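Local coordinates for protein BIFUNCTIONAL PROTEIN Proline utilization A (PutA) (Corynebacterium freiburgense, PDB 5UX5) that catalyses the two-step oxidation of proline to glutamate, joining an FAD-dependent proline dehydrogenase and an NAD-dependent glutamate-semialdehyde dehydrogenase in a single chain, at residues A274-A279 against M334-R339; R15-L20 against Y361-E366; N205-K210 against F246-M251; L20-I25 against R443-V448. All coordinates share one frame; numbering follows the deposited sequence.

Contact 1. Residues A274-A279 against M334-R339; sequences ALQQLA and MDYILR
Two helices meet here without a hydrogen bond between them, held by aliphatic branches and one aromatic ring. On the aliphatic side, L275 holds CG anti to its backbone N (chi1 176°), which brings its CD1 to 3.6 Å from I337 CD1, the two chains crossing obliquely. The same I337 CD1 touches A279 CB, one helical turn further on. The aromatic part centres on Y336. L275 CD2 lies 4.0 Å from Y336 CD1 as the two side chains slide past each other in opposite directions, while A279 CB sits at the ring edge. The extended Q276 crosses the tyrosine at about a right angle, its CG near Y336 OH and its amide plane 84° from the ring. Helices 271-287 and 323-337 are outer helices of the proline dehydrogenase barrel; Y336 also meets the ring of H342 and, edge-to-face, that of Y12 from the N-terminal part. L278 packs on helix 239-251, M334 on helix 354-367, and I337 on V345 and V347 of strand 345-350.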
loop_
_atom_site.group_PDB
_atom_site.type_symbol
_atom_site.label_atom_id
_atom_site.label_comp_id
_atom_site.label_asym_id
_atom_site.label_seq_id
_atom_site.Cartn_x
_atom_site.Cartn_y
_atom_site.Cartn_z
ATOM N N ALA A 274 -0.504 -20.724 -19.710
ATOM C CA ALA A 274 0.518 -19.985 -20.438
ATOM C C ALA A 274 1.337 -20.907 -21.334
ATOM O O ALA A 274 1.686 -20.545 -22.462
ATOM C CB ALA A 274 1.425 -19.243 -19.451
ATOM N N LEU A 275 1.661 -22.101 -20.843
ATOM C CA LEU A 275 2.444 -23.038 -21.639
ATOM C C LEU A 275 1.682 -23.471 -22.877
ATOM O O LEU A 275 2.237 -23.492 -23.974
ATOM C CB LEU A 275 2.814 -24.262 -20.796
ATOM C CG LEU A 275 3.555 -25.376 -21.527
ATOM C CD1 LEU A 275 4.882 -24.835 -22.011
ATOM C CD2 LEU A 275 3.748 -26.639 -20.681
ATOM N N GLN A 276 0.394 -23.776 -22.732
ATOM C CA GLN A 276 -0.387 -24.186 -23.892
ATOM C C GLN A 276 -0.448 -23.071 -24.927
ATOM O O GLN A 276 -0.319 -23.318 -26.136
ATOM C CB GLN A 276 -1.787 -24.611 -23.470
ATOM C CG GLN A 276 -1.801 -25.884 -22.669
ATOM C CD GLN A 276 -3.198 -26.296 -22.272
ATOM O OE1 GLN A 276 -3.777 -27.198 -22.871
ATOM N NE2 GLN A 276 -3.751 -25.636 -21.272
ATOM N N GLN A 277 -0.626 -21.836 -24.477
ATOM C CA GLN A 277 -0.689 -20.750 -25.435
ATOM C C GLN A 277 0.659 -20.548 -26.110
ATOM O O GLN A 277 0.718 -20.314 -27.324
ATOM C CB GLN A 277 -1.154 -19.478 -24.744
ATOM C CG GLN A 277 -1.552 -18.366 -25.678
ATOM C CD GLN A 277 -0.311 -17.658 -26.214
ATOM O OE1 GLN A 277 0.747 -17.715 -25.587
ATOM N NE2 GLN A 277 -0.440 -16.965 -27.342
ATOM N N LEU A 278 1.750 -20.650 -25.346
ATOM C CA LEU A 278 3.070 -20.530 -25.951
ATOM C C LEU A 278 3.372 -21.689 -26.897
ATOM O O LEU A 278 4.005 -21.481 -27.939
ATOM C CB LEU A 278 4.137 -20.429 -24.860
ATOM C CG LEU A 278 4.301 -19.040 -24.233
ATOM C CD1 LEU A 278 4.716 -19.124 -22.789
ATOM C CD2 LEU A 278 5.349 -18.321 -25.007
ATOM N N ALA A 279 2.870 -22.893 -26.603
ATOM C CA ALA A 279 3.106 -24.019 -27.499
ATOM C C ALA A 279 2.371 -23.815 -28.811
ATOM O O ALA A 279 2.914 -24.112 -29.883
ATOM C CB ALA A 279 2.677 -25.335 -26.850
ATOM N N MET A 334 6.103 -30.415 -17.827
ATOM C CA MET A 334 7.109 -31.230 -18.495
ATOM C C MET A 334 6.450 -32.261 -19.408
ATOM O O MET A 334 6.771 -32.365 -20.602
ATOM C CB MET A 334 7.944 -31.901 -17.417
ATOM C CG MET A 334 9.071 -32.725 -17.825
ATOM S SD MET A 334 9.670 -33.354 -16.259
ATOM C CE MET A 334 8.324 -34.420 -15.864
ATOM N N ASP A 335 5.492 -33.001 -18.854
ATOM C CA ASP A 335 4.759 -34.028 -19.575
ATOM C C ASP A 335 4.169 -33.499 -20.875
ATOM O O ASP A 335 4.233 -34.158 -21.918
ATOM C CB ASP A 335 3.645 -34.515 -18.648
ATOM C CG ASP A 335 3.156 -35.896 -18.968
ATOM O OD1 ASP A 335 2.888 -36.197 -20.155
ATOM O OD2 ASP A 335 3.012 -36.664 -17.991
ATOM N N TYR A 336 3.564 -32.318 -20.820
ATOM C CA TYR A 336 2.826 -31.788 -21.958
ATOM C C TYR A 336 3.768 -31.391 -23.091
ATOM O O TYR A 336 3.460 -31.600 -24.273
ATOM C CB TYR A 336 1.996 -30.594 -21.488
ATOM C CG TYR A 336 1.227 -29.816 -22.549
ATOM C CD1 TYR A 336 1.857 -28.890 -23.376
ATOM C CD2 TYR A 336 -0.153 -29.948 -22.659
ATOM C CE1 TYR A 336 1.140 -28.171 -24.324
ATOM C CE2 TYR A 336 -0.881 -29.229 -23.591
ATOM C CZ TYR A 336 -0.231 -28.343 -24.428
ATOM O OH TYR A 336 -0.973 -27.634 -25.354
ATOM N N ILE A 337 4.924 -30.820 -22.747
ATOM C CA ILE A 337 5.700 -30.056 -23.712
ATOM C C ILE A 337 6.757 -30.943 -24.365
ATOM O O ILE A 337 7.158 -30.696 -25.510
ATOM C CB ILE A 337 6.317 -28.812 -23.027
ATOM C CG1 ILE A 337 6.601 -27.702 -24.034
ATOM C CG2 ILE A 337 7.563 -29.163 -22.260
ATOM C CD1 ILE A 337 5.364 -27.219 -24.705
ATOM N N LEU A 338 7.209 -31.983 -23.654
ATOM C CA LEU A 338 8.216 -32.914 -24.175
ATOM C C LEU A 338 7.576 -34.021 -25.022
ATOM O O LEU A 338 7.593 -35.207 -24.685
ATOM C CB LEU A 338 9.036 -33.503 -23.040
ATOM C CG LEU A 338 10.187 -32.634 -22.578
ATOM C CD1 LEU A 338 10.942 -33.376 -21.509
ATOM C CD2 LEU A 338 11.092 -32.283 -23.760
ATOM N N ARG A 339 7.076 -33.613 -26.186
ATOM C CA ARG A 339 6.431 -34.462 -27.175
ATOM C C ARG A 339 6.927 -34.062 -28.549
ATOM O O ARG A 339 7.413 -32.941 -28.741
ATOM C CB ARG A 339 4.911 -34.308 -27.182
ATOM C CG ARG A 339 4.355 -34.352 -25.864
ATOM C CD ARG A 339 2.866 -34.475 -25.875
ATOM N NE ARG A 339 2.540 -34.733 -24.490
ATOM C CZ ARG A 339 1.478 -35.374 -24.074
ATOM N NH1 ARG A 339 0.596 -35.836 -24.941
ATOM N NH2 ARG A 339 1.313 -35.543 -22.777
#

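Contact 2. Residues R15-L20 against Y361-E366; sequences RDLENL and YELSVE
L20 is the residue most deeply engaged, and its CD1 does all the touching. With CG anti to the carbonyl carbon (chi1 -57°) and chi2 extended, that methyl is set against the backbone of the other helix, 3.6 Å from E362 O, and also rests 4.1 Å from E366 CB. L363 answers with CD2, which approaches L20 CD1 and lies 4.0 Å from D16 CB. L17 CD2 comes to 4.2 Å from L363 CG, the branch point of that leucine. Helix 354-367 is an outer helix of the proline dehydrogenase barrel, and 16-31 is an N-terminal helix crossing it, the short axes running at 109° and 10.4 Å apart. E366 adds to the interface through its CB, its chain then bending at chi2. The carboxylates have their own partners: D16 forms a salt bridge with R367, and E362 with R27. L363 also packs on M334 of helix 323-337, the helix on which L17 meets L331.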
loop_
_atom_site.group_PDB
_atom_site.type_symbol
_atom_site.label_atom_id
_atom_site.label_comp_id
_atom_site.label_asym_id
_atom_site.label_seq_id
_atom_site.Cartn_x
_atom_site.Cartn_y
_atom_site.Cartn_z
ATOM N N ARG A 15 0.079 -42.143 -19.717
ATOM C CA ARG A 15 0.642 -42.848 -18.569
ATOM C C ARG A 15 2.150 -43.091 -18.685
ATOM O O ARG A 15 2.672 -43.997 -18.033
ATOM C CB ARG A 15 -0.098 -44.172 -18.344
ATOM C CG ARG A 15 -1.598 -44.031 -18.200
ATOM C CD ARG A 15 -2.148 -44.659 -16.924
ATOM N NE ARG A 15 -1.479 -45.904 -16.556
ATOM C CZ ARG A 15 -1.321 -46.319 -15.297
ATOM N NH1 ARG A 15 -1.781 -45.574 -14.272
ATOM N NH2 ARG A 15 -0.689 -47.470 -15.061
ATOM N N ASP A 16 2.874 -42.310 -19.492
ATOM C CA ASP A 16 4.312 -42.543 -19.614
ATOM C C ASP A 16 5.013 -42.376 -18.267
ATOM O O ASP A 16 5.817 -43.223 -17.867
ATOM C CB ASP A 16 4.911 -41.625 -20.682
ATOM C CG ASP A 16 4.433 -41.982 -22.073
ATOM O OD1 ASP A 16 4.156 -43.177 -22.312
ATOM O OD2 ASP A 16 4.314 -41.076 -22.924
ATOM N N LEU A 17 4.713 -41.293 -17.546
ATOM C CA LEU A 17 5.313 -41.091 -16.225
ATOM C C LEU A 17 5.005 -42.256 -15.275
ATOM O O LEU A 17 5.890 -42.713 -14.540
ATOM C CB LEU A 17 4.827 -39.764 -15.628
ATOM C CG LEU A 17 5.682 -38.546 -15.939
ATOM C CD1 LEU A 17 5.167 -37.354 -15.197
ATOM C CD2 LEU A 17 7.095 -38.826 -15.495
ATOM N N GLU A 18 3.755 -42.728 -15.242
ATOM C CA GLU A 18 3.445 -43.898 -14.417
ATOM C C GLU A 18 4.308 -45.102 -14.785
ATOM O O GLU A 18 4.772 -45.830 -13.900
ATOM C CB GLU A 18 1.957 -44.258 -14.501
ATOM C CG GLU A 18 1.097 -43.438 -13.527
ATOM C CD GLU A 18 0.444 -42.226 -14.139
ATOM O OE1 GLU A 18 -0.366 -41.590 -13.435
ATOM O OE2 GLU A 18 0.771 -41.872 -15.291
ATOM N N ASN A 19 4.555 -45.322 -16.077
ATOM C CA ASN A 19 5.350 -46.480 -16.457
ATOM C C ASN A 19 6.833 -46.272 -16.167
ATOM O O ASN A 19 7.525 -47.219 -15.771
ATOM C CB ASN A 19 5.137 -46.808 -17.940
ATOM C CG ASN A 19 3.691 -47.201 -18.269
ATOM O OD1 ASN A 19 2.971 -47.792 -17.445
ATOM N ND2 ASN A 19 3.261 -46.864 -19.489
ATOM N N LEU A 20 7.326 -45.042 -16.286
ATOM C CA LEU A 20 8.747 -44.784 -16.085
ATOM C C LEU A 20 9.103 -44.568 -14.626
ATOM O O LEU A 20 10.289 -44.448 -14.306
ATOM C CB LEU A 20 9.171 -43.559 -16.906
ATOM C CG LEU A 20 8.914 -43.592 -18.420
ATOM C CD1 LEU A 20 9.338 -42.301 -19.033
ATOM C CD2 LEU A 20 9.657 -44.743 -19.119
ATOM N N TYR A 361 14.506 -36.326 -18.161
ATOM C CA TYR A 361 15.470 -37.128 -18.897
ATOM C C TYR A 361 14.787 -38.341 -19.503
ATOM O O TYR A 361 14.831 -38.554 -20.720
ATOM C CB TYR A 361 16.614 -37.571 -17.984
ATOM C CG TYR A 361 17.564 -38.470 -18.736
ATOM C CD1 TYR A 361 18.225 -38.011 -19.877
ATOM C CD2 TYR A 361 17.761 -39.791 -18.356
ATOM C CE1 TYR A 361 19.079 -38.839 -20.596
ATOM C CE2 TYR A 361 18.622 -40.628 -19.074
ATOM C CZ TYR A 361 19.271 -40.146 -20.194
ATOM O OH TYR A 361 20.119 -40.969 -20.905
ATOM N N GLU A 362 14.119 -39.125 -18.653
ATOM C CA GLU A 362 13.489 -40.374 -19.068
ATOM C C GLU A 362 12.322 -40.142 -20.019
ATOM O O GLU A 362 12.092 -40.942 -20.934
ATOM C CB GLU A 362 13.034 -41.156 -17.840
ATOM C CG GLU A 362 14.171 -41.714 -16.998
ATOM C CD GLU A 362 15.043 -42.711 -17.758
ATOM O OE1 GLU A 362 16.173 -42.956 -17.293
ATOM O OE2 GLU A 362 14.589 -43.288 -18.782
ATOM N N LEU A 363 11.557 -39.072 -19.815
ATOM C CA LEU A 363 10.526 -38.746 -20.793
ATOM C C LEU A 363 11.148 -38.472 -22.160
ATOM O O LEU A 363 10.652 -38.965 -23.177
ATOM C CB LEU A 363 9.698 -37.548 -20.322
ATOM C CG LEU A 363 8.597 -37.720 -19.276
ATOM C CD1 LEU A 363 7.973 -36.355 -18.941
ATOM C CD2 LEU A 363 7.522 -38.713 -19.737
ATOM N N SER A 364 12.251 -37.707 -22.200
ATOM C CA SER A 364 12.869 -37.351 -23.476
ATOM C C SER A 364 13.362 -38.586 -24.210
ATOM O O SER A 364 13.225 -38.691 -25.435
ATOM C CB SER A 364 14.024 -36.375 -23.254
ATOM O OG SER A 364 15.101 -36.996 -22.568
ATOM N N VAL A 365 13.941 -39.532 -23.473
ATOM C CA VAL A 365 14.437 -40.748 -24.090
ATOM C C VAL A 365 13.288 -41.630 -24.579
ATOM O O VAL A 365 13.308 -42.103 -25.718
ATOM C CB VAL A 365 15.348 -41.479 -23.100
ATOM C CG1 VAL A 365 15.745 -42.825 -23.668
ATOM C CG2 VAL A 365 16.571 -40.610 -22.817
ATOM N N GLU A 366 12.245 -41.817 -23.761
ATOM C CA GLU A 366 11.132 -42.682 -24.159
ATOM C C GLU A 366 10.414 -42.158 -25.391
ATOM O O GLU A 366 9.918 -42.939 -26.209
ATOM C CB GLU A 366 10.146 -42.815 -22.993
ATOM C CG GLU A 366 8.831 -43.561 -23.264
ATOM C CD GLU A 366 9.008 -44.974 -23.770
ATOM O OE1 GLU A 366 8.115 -45.452 -24.507
ATOM O OE2 GLU A 366 10.024 -45.615 -23.417
#

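Contact 3. Residues N205-K210 against F246-M251; sequences NTELLK and FEELLM
The ammonium group of K210 stands between two carboxylates, one on each helix. These are neighbouring outer helices of the TIM-type barrel: helix 202-221 comes after strand 185-189 in the chain, and helix 239-251 comes after strand 228-232. Their short axes cross at -46°. K210 NZ donates to E248 OE2 at 2.5 Å, meeting that oxygen nearly along its C-O axis, and to E207 OE2 at 3.0 Å, where it arrives from above the carboxylate plane. One ammonium thus serves both salt bridges, and its charge would be expected to offset the repulsion between E207 OE2 and E248 OE2, which are 4.1 Å apart; the two carboxylate planes are turned 42° from each other. The torsions set this up: K210 bends at chi3 (-52°) to bring NZ round, E207 bends at chi2 to turn back toward K210 on its own helix, and E248 stays extended, crossing the lysine at about a right angle. Lower on the lysine, K210 CG packs 3.9 Å from L249 CD1 as the two chains slide past each other. Further out, E248 OE1 is engaged by R244 NE. T206 OG1 bonds to I202 O, while T206 CG2, anti to the backbone N, lies 3.4 Å from E248 OE2.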
loop_
_atom_site.group_PDB
_atom_site.type_symbol
_atom_site.label_atom_id
_atom_site.label_comp_id
_atom_site.label_asym_id
_atom_site.label_seq_id
_atom_site.Cartn_x
_atom_site.Cartn_y
_atom_site.Cartn_z
ATOM N N ASN A 205 3.470 -0.451 -21.648
ATOM C CA ASN A 205 4.640 -1.149 -21.143
ATOM C C ASN A 205 5.236 -2.046 -22.216
ATOM O O ASN A 205 6.463 -2.124 -22.355
ATOM C CB ASN A 205 4.272 -1.937 -19.889
ATOM C CG ASN A 205 3.928 -1.031 -18.710
ATOM O OD1 ASN A 205 3.705 0.168 -18.868
ATOM N ND2 ASN A 205 3.888 -1.605 -17.526
ATOM N N THR A 206 4.375 -2.716 -23.001
ATOM C CA THR A 206 4.848 -3.592 -24.073
ATOM C C THR A 206 5.653 -2.812 -25.095
ATOM O O THR A 206 6.743 -3.236 -25.488
ATOM C CB THR A 206 3.685 -4.294 -24.771
ATOM O OG1 THR A 206 3.009 -5.158 -23.853
ATOM C CG2 THR A 206 4.218 -5.140 -25.888
ATOM N N GLU A 207 5.125 -1.660 -25.532
ATOM C CA GLU A 207 5.799 -0.869 -26.552
ATOM C C GLU A 207 7.110 -0.316 -26.026
ATOM O O GLU A 207 8.110 -0.286 -26.744
ATOM C CB GLU A 207 4.894 0.265 -27.020
ATOM C CG GLU A 207 3.697 -0.206 -27.823
ATOM C CD GLU A 207 4.078 -0.873 -29.146
ATOM O OE1 GLU A 207 4.834 -0.264 -29.937
ATOM O OE2 GLU A 207 3.621 -2.012 -29.391
ATOM N N LEU A 208 7.138 0.076 -24.763
ATOM C CA LEU A 208 8.375 0.594 -24.205
ATOM C C LEU A 208 9.419 -0.506 -24.126
ATOM O O LEU A 208 10.587 -0.278 -24.438
ATOM C CB LEU A 208 8.118 1.206 -22.822
ATOM C CG LEU A 208 9.280 2.014 -22.224
ATOM C CD1 LEU A 208 9.770 3.052 -23.217
ATOM C CD2 LEU A 208 8.973 2.662 -20.896
ATOM N N LEU A 209 9.019 -1.702 -23.713
ATOM C CA LEU A 209 9.970 -2.807 -23.591
ATOM C C LEU A 209 10.526 -3.225 -24.950
ATOM O O LEU A 209 11.727 -3.496 -25.086
ATOM C CB LEU A 209 9.297 -3.986 -22.878
ATOM C CG LEU A 209 9.069 -3.771 -21.369
ATOM C CD1 LEU A 209 7.873 -4.563 -20.931
ATOM C CD2 LEU A 209 10.298 -4.132 -20.533
ATOM N N LYS A 210 9.666 -3.270 -25.968
ATOM C CA LYS A 210 10.121 -3.596 -27.303
ATOM C C LYS A 210 11.037 -2.509 -27.839
ATOM O O LYS A 210 12.068 -2.807 -28.449
ATOM C CB LYS A 210 8.922 -3.810 -28.222
ATOM C CG LYS A 210 8.190 -5.117 -27.956
ATOM C CD LYS A 210 7.140 -5.375 -29.006
ATOM C CE LYS A 210 6.220 -4.183 -29.176
ATOM N NZ LYS A 210 5.082 -4.474 -30.109
ATOM N N PHE A 246 7.471 -11.151 -25.399
ATOM C CA PHE A 246 8.122 -12.256 -26.099
ATOM C C PHE A 246 7.476 -12.524 -27.454
ATOM O O PHE A 246 8.168 -12.588 -28.471
ATOM C CB PHE A 246 8.052 -13.484 -25.208
ATOM C CG PHE A 246 8.874 -14.658 -25.653
ATOM C CD1 PHE A 246 10.250 -14.601 -25.662
ATOM C CD2 PHE A 246 8.255 -15.882 -25.931
ATOM C CE1 PHE A 246 11.010 -15.737 -26.023
ATOM C CE2 PHE A 246 8.994 -17.007 -26.278
ATOM C CZ PHE A 246 10.371 -16.933 -26.324
ATOM N N GLU A 247 6.144 -12.648 -27.496
ATOM C CA GLU A 247 5.484 -13.091 -28.725
ATOM C C GLU A 247 5.418 -11.994 -29.772
ATOM O O GLU A 247 5.610 -12.254 -30.964
ATOM C CB GLU A 247 4.089 -13.618 -28.410
ATOM C CG GLU A 247 4.169 -14.883 -27.603
ATOM C CD GLU A 247 2.830 -15.510 -27.250
ATOM O OE1 GLU A 247 2.852 -16.373 -26.364
ATOM O OE2 GLU A 247 1.768 -15.140 -27.794
ATOM N N GLU A 248 5.173 -10.762 -29.364
ATOM C CA GLU A 248 5.173 -9.704 -30.356
ATOM C C GLU A 248 6.574 -9.526 -30.955
ATOM O O GLU A 248 6.740 -9.516 -32.183
ATOM C CB GLU A 248 4.657 -8.417 -29.720
ATOM C CG GLU A 248 3.168 -8.435 -29.464
ATOM C CD GLU A 248 2.658 -7.088 -28.990
ATOM O OE1 GLU A 248 1.472 -6.994 -28.568
ATOM O OE2 GLU A 248 3.464 -6.125 -29.038
ATOM N N LEU A 249 7.604 -9.494 -30.104
ATOM C CA LEU A 249 8.945 -9.191 -30.588
ATOM C C LEU A 249 9.449 -10.272 -31.527
ATOM O O LEU A 249 10.027 -9.969 -32.580
ATOM C CB LEU A 249 9.898 -9.022 -29.414
ATOM C CG LEU A 249 11.187 -8.265 -29.696
ATOM C CD1 LEU A 249 10.855 -6.880 -30.190
ATOM C CD2 LEU A 249 12.007 -8.179 -28.416
ATOM N N LEU A 250 9.193 -11.530 -31.194
ATOM C CA LEU A 250 9.727 -12.634 -31.970
ATOM C C LEU A 250 8.979 -12.877 -33.283
ATOM O O LEU A 250 9.398 -13.749 -34.053
ATOM C CB LEU A 250 9.724 -13.908 -31.119
ATOM C CG LEU A 250 10.764 -13.949 -30.003
ATOM C CD1 LEU A 250 10.877 -15.345 -29.404
ATOM C CD2 LEU A 250 12.113 -13.485 -30.548
ATOM N N MET A 251 7.879 -12.168 -33.554
ATOM C CA MET A 251 7.198 -12.286 -34.838
ATOM C C MET A 251 7.549 -11.145 -35.787
ATOM O O MET A 251 7.195 -11.211 -36.964
ATOM C CB MET A 251 5.668 -12.339 -34.653
ATOM C CG MET A 251 5.157 -13.607 -33.983
ATOM S SD MET A 251 5.686 -15.124 -34.795
ATOM C CE MET A 251 4.816 -15.015 -36.355
#

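Contact 4. Residues L20-I25 against R443-V448; sequences LQERII and RFRESV
The F444 ring and the R445 guanidinium extend from successive residues of one helix, and the facing helix meets each of them in a different manner. F444, with CG anti to its backbone N, is turned toward the other helix and is met obliquely by three side chains, all gathered about CE2 and CZ. I24 crosses it at about a right angle, I24 CG2 lying 3.7 Å from F444 CZ; I25 brings CG1 to 3.8 Å from F444 CE2; and Q21 slides past in the reverse direction, its CG 3.9 Å from F444 CE2 and its amide plane 71° from the ring. Within its own helix, V448 CG2 lies over one face of that ring, and V448 CG1 also meets Q21 OE1 at 3.3 Å. R445 bends at chi3 and reaches across the I25 side chain, so that I25 CD1 sits over one face of the guanidinium, 3.5 Å from R445 CZ. At the guanidinium edge, R445 NH1 donates to the syn lone pair of E22 OE2 at 2.5 Å, part of a salt bridge. The two planes are nearly coplanar, 15° apart, yet the N-H...O angle of 118° makes the bond bent. A buried strip of F444, I24, I25 and V448, bordered by the exposed E22-R445 ion pair, joins the roughly antiparallel helices 16-31 and 438-450 beside the FAD-binding barrel, with the F444 side chain about 10 Å from the flavin cofactor.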
loop_
_atom_site.group_PDB
_atom_site.type_symbol
_atom_site.label_atom_id
_atom_site.label_comp_id
_atom_site.label_asym_id
_atom_site.label_seq_id
_atom_site.Cartn_x
_atom_site.Cartn_y
_atom_site.Cartn_z
ATOM N N LEU A 20 7.326 -45.042 -16.286
ATOM C CA LEU A 20 8.747 -44.784 -16.085
ATOM C C LEU A 20 9.103 -44.568 -14.626
ATOM O O LEU A 20 10.289 -44.448 -14.306
ATOM C CB LEU A 20 9.171 -43.559 -16.906
ATOM C CG LEU A 20 8.914 -43.592 -18.420
ATOM C CD1 LEU A 20 9.338 -42.301 -19.033
ATOM C CD2 LEU A 20 9.657 -44.743 -19.119
ATOM N N GLN A 21 8.106 -44.609 -13.740
ATOM C CA GLN A 21 8.273 -44.141 -12.369
ATOM C C GLN A 21 9.459 -44.798 -11.668
ATOM O O GLN A 21 10.220 -44.128 -10.959
ATOM C CB GLN A 21 6.981 -44.407 -11.606
ATOM C CG GLN A 21 6.681 -43.436 -10.516
ATOM C CD GLN A 21 5.321 -43.688 -9.906
ATOM O OE1 GLN A 21 4.550 -42.754 -9.685
ATOM N NE2 GLN A 21 5.022 -44.957 -9.612
ATOM N N GLU A 22 9.644 -46.100 -11.857
ATOM C CA GLU A 22 10.698 -46.791 -11.132
ATOM C C GLU A 22 12.051 -46.716 -11.836
ATOM O O GLU A 22 13.089 -46.704 -11.163
ATOM C CB GLU A 22 10.290 -48.247 -10.893
ATOM C CG GLU A 22 8.899 -48.379 -10.259
ATOM C CD GLU A 22 8.833 -47.886 -8.806
ATOM O OE1 GLU A 22 9.811 -48.086 -8.048
ATOM O OE2 GLU A 22 7.795 -47.301 -8.414
ATOM N N ARG A 23 12.081 -46.658 -13.167
ATOM C CA ARG A 23 13.353 -46.359 -13.813
ATOM C C ARG A 23 13.765 -44.920 -13.532
ATOM O O ARG A 23 14.962 -44.613 -13.518
ATOM C CB ARG A 23 13.286 -46.638 -15.323
ATOM N N ILE A 24 12.794 -44.035 -13.274
ATOM C CA ILE A 24 13.118 -42.661 -12.889
ATOM C C ILE A 24 13.728 -42.626 -11.493
ATOM O O ILE A 24 14.736 -41.950 -11.258
ATOM C CB ILE A 24 11.876 -41.752 -12.962
ATOM C CG1 ILE A 24 11.360 -41.580 -14.389
ATOM C CG2 ILE A 24 12.190 -40.384 -12.392
ATOM C CD1 ILE A 24 10.052 -40.775 -14.435
ATOM N N ILE A 25 13.117 -43.339 -10.537
ATOM C CA ILE A 25 13.637 -43.317 -9.169
ATOM C C ILE A 25 15.022 -43.941 -9.124
ATOM O O ILE A 25 15.919 -43.455 -8.428
ATOM C CB ILE A 25 12.672 -44.015 -8.189
ATOM C CG1 ILE A 25 11.317 -43.305 -8.169
ATOM C CG2 ILE A 25 13.267 -44.026 -6.782
ATOM C CD1 ILE A 25 10.314 -43.944 -7.252
ATOM N N ARG A 443 7.438 -38.593 -1.871
ATOM C CA ARG A 443 6.803 -37.340 -2.291
ATOM C C ARG A 443 6.754 -37.226 -3.812
ATOM O O ARG A 443 5.828 -36.606 -4.362
ATOM C CB ARG A 443 7.524 -36.122 -1.679
ATOM N N PHE A 444 7.728 -37.835 -4.506
ATOM C CA PHE A 444 7.740 -37.823 -5.968
ATOM C C PHE A 444 6.634 -38.703 -6.533
ATOM O O PHE A 444 5.913 -38.288 -7.448
ATOM C CB PHE A 444 9.106 -38.270 -6.506
ATOM C CG PHE A 444 9.065 -38.753 -7.937
ATOM C CD1 PHE A 444 8.878 -37.859 -8.985
ATOM C CD2 PHE A 444 9.194 -40.111 -8.236
ATOM C CE1 PHE A 444 8.833 -38.312 -10.318
ATOM C CE2 PHE A 444 9.147 -40.581 -9.564
ATOM C CZ PHE A 444 8.970 -39.685 -10.603
ATOM N N ARG A 445 6.503 -39.931 -6.016
ATOM C CA ARG A 445 5.402 -40.804 -6.416
ATOM C C ARG A 445 4.066 -40.076 -6.345
ATOM O O ARG A 445 3.237 -40.171 -7.260
ATOM C CB ARG A 445 5.362 -42.045 -5.524
ATOM C CG ARG A 445 6.503 -43.040 -5.726
ATOM C CD ARG A 445 6.303 -44.275 -4.839
ATOM N NE ARG A 445 7.567 -44.825 -4.377
ATOM C CZ ARG A 445 8.268 -45.722 -5.053
ATOM N NH1 ARG A 445 7.824 -46.162 -6.225
ATOM N NH2 ARG A 445 9.412 -46.172 -4.558
ATOM N N GLU A 446 3.843 -39.334 -5.261
ATOM C CA GLU A 446 2.573 -38.642 -5.096
ATOM C C GLU A 446 2.405 -37.540 -6.135
ATOM O O GLU A 446 1.290 -37.305 -6.618
ATOM C CB GLU A 446 2.462 -38.077 -3.677
ATOM C CG GLU A 446 1.059 -37.570 -3.311
ATOM C CD GLU A 446 0.002 -38.674 -3.331
ATOM O OE1 GLU A 446 0.333 -39.819 -2.947
ATOM O OE2 GLU A 446 -1.155 -38.405 -3.741
ATOM N N SER A 447 3.485 -36.831 -6.474
ATOM C CA SER A 447 3.344 -35.767 -7.460
ATOM C C SER A 447 3.065 -36.327 -8.849
ATOM O O SER A 447 2.419 -35.663 -9.665
ATOM C CB SER A 447 4.589 -34.890 -7.466
ATOM O OG SER A 447 5.726 -35.647 -7.806
ATOM N N VAL A 448 3.525 -37.547 -9.130
ATOM C CA VAL A 448 3.194 -38.196 -10.395
ATOM C C VAL A 448 1.689 -38.445 -10.493
ATOM O O VAL A 448 1.080 -38.260 -11.556
ATOM C CB VAL A 448 4.009 -39.498 -10.547
ATOM C CG1 VAL A 448 3.478 -40.362 -11.701
ATOM C CG2 VAL A 448 5.477 -39.175 -10.749
#

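From the N terminus, helix 16-31 opens both contact 2 and contact 4, which share L20. Contact 3 opens at 205-210 and closes a short loop at 246-251; contact 1 then opens at 274-279 and closes at 334-339, so the two stand in series. Both are nested inside the long loops that contact 2 closes at 361-366 and contact 4 at 443-448, and those two loops cross. Contacts 3 and 1 link outer helices of the barrel, joined to each other where Q277 meets E247. Contacts 2 and 4 fasten the N-terminal helix to helix 354-367 and to the later helix 438-450, while L17 packing on D335 connects contact 2 with contact 1.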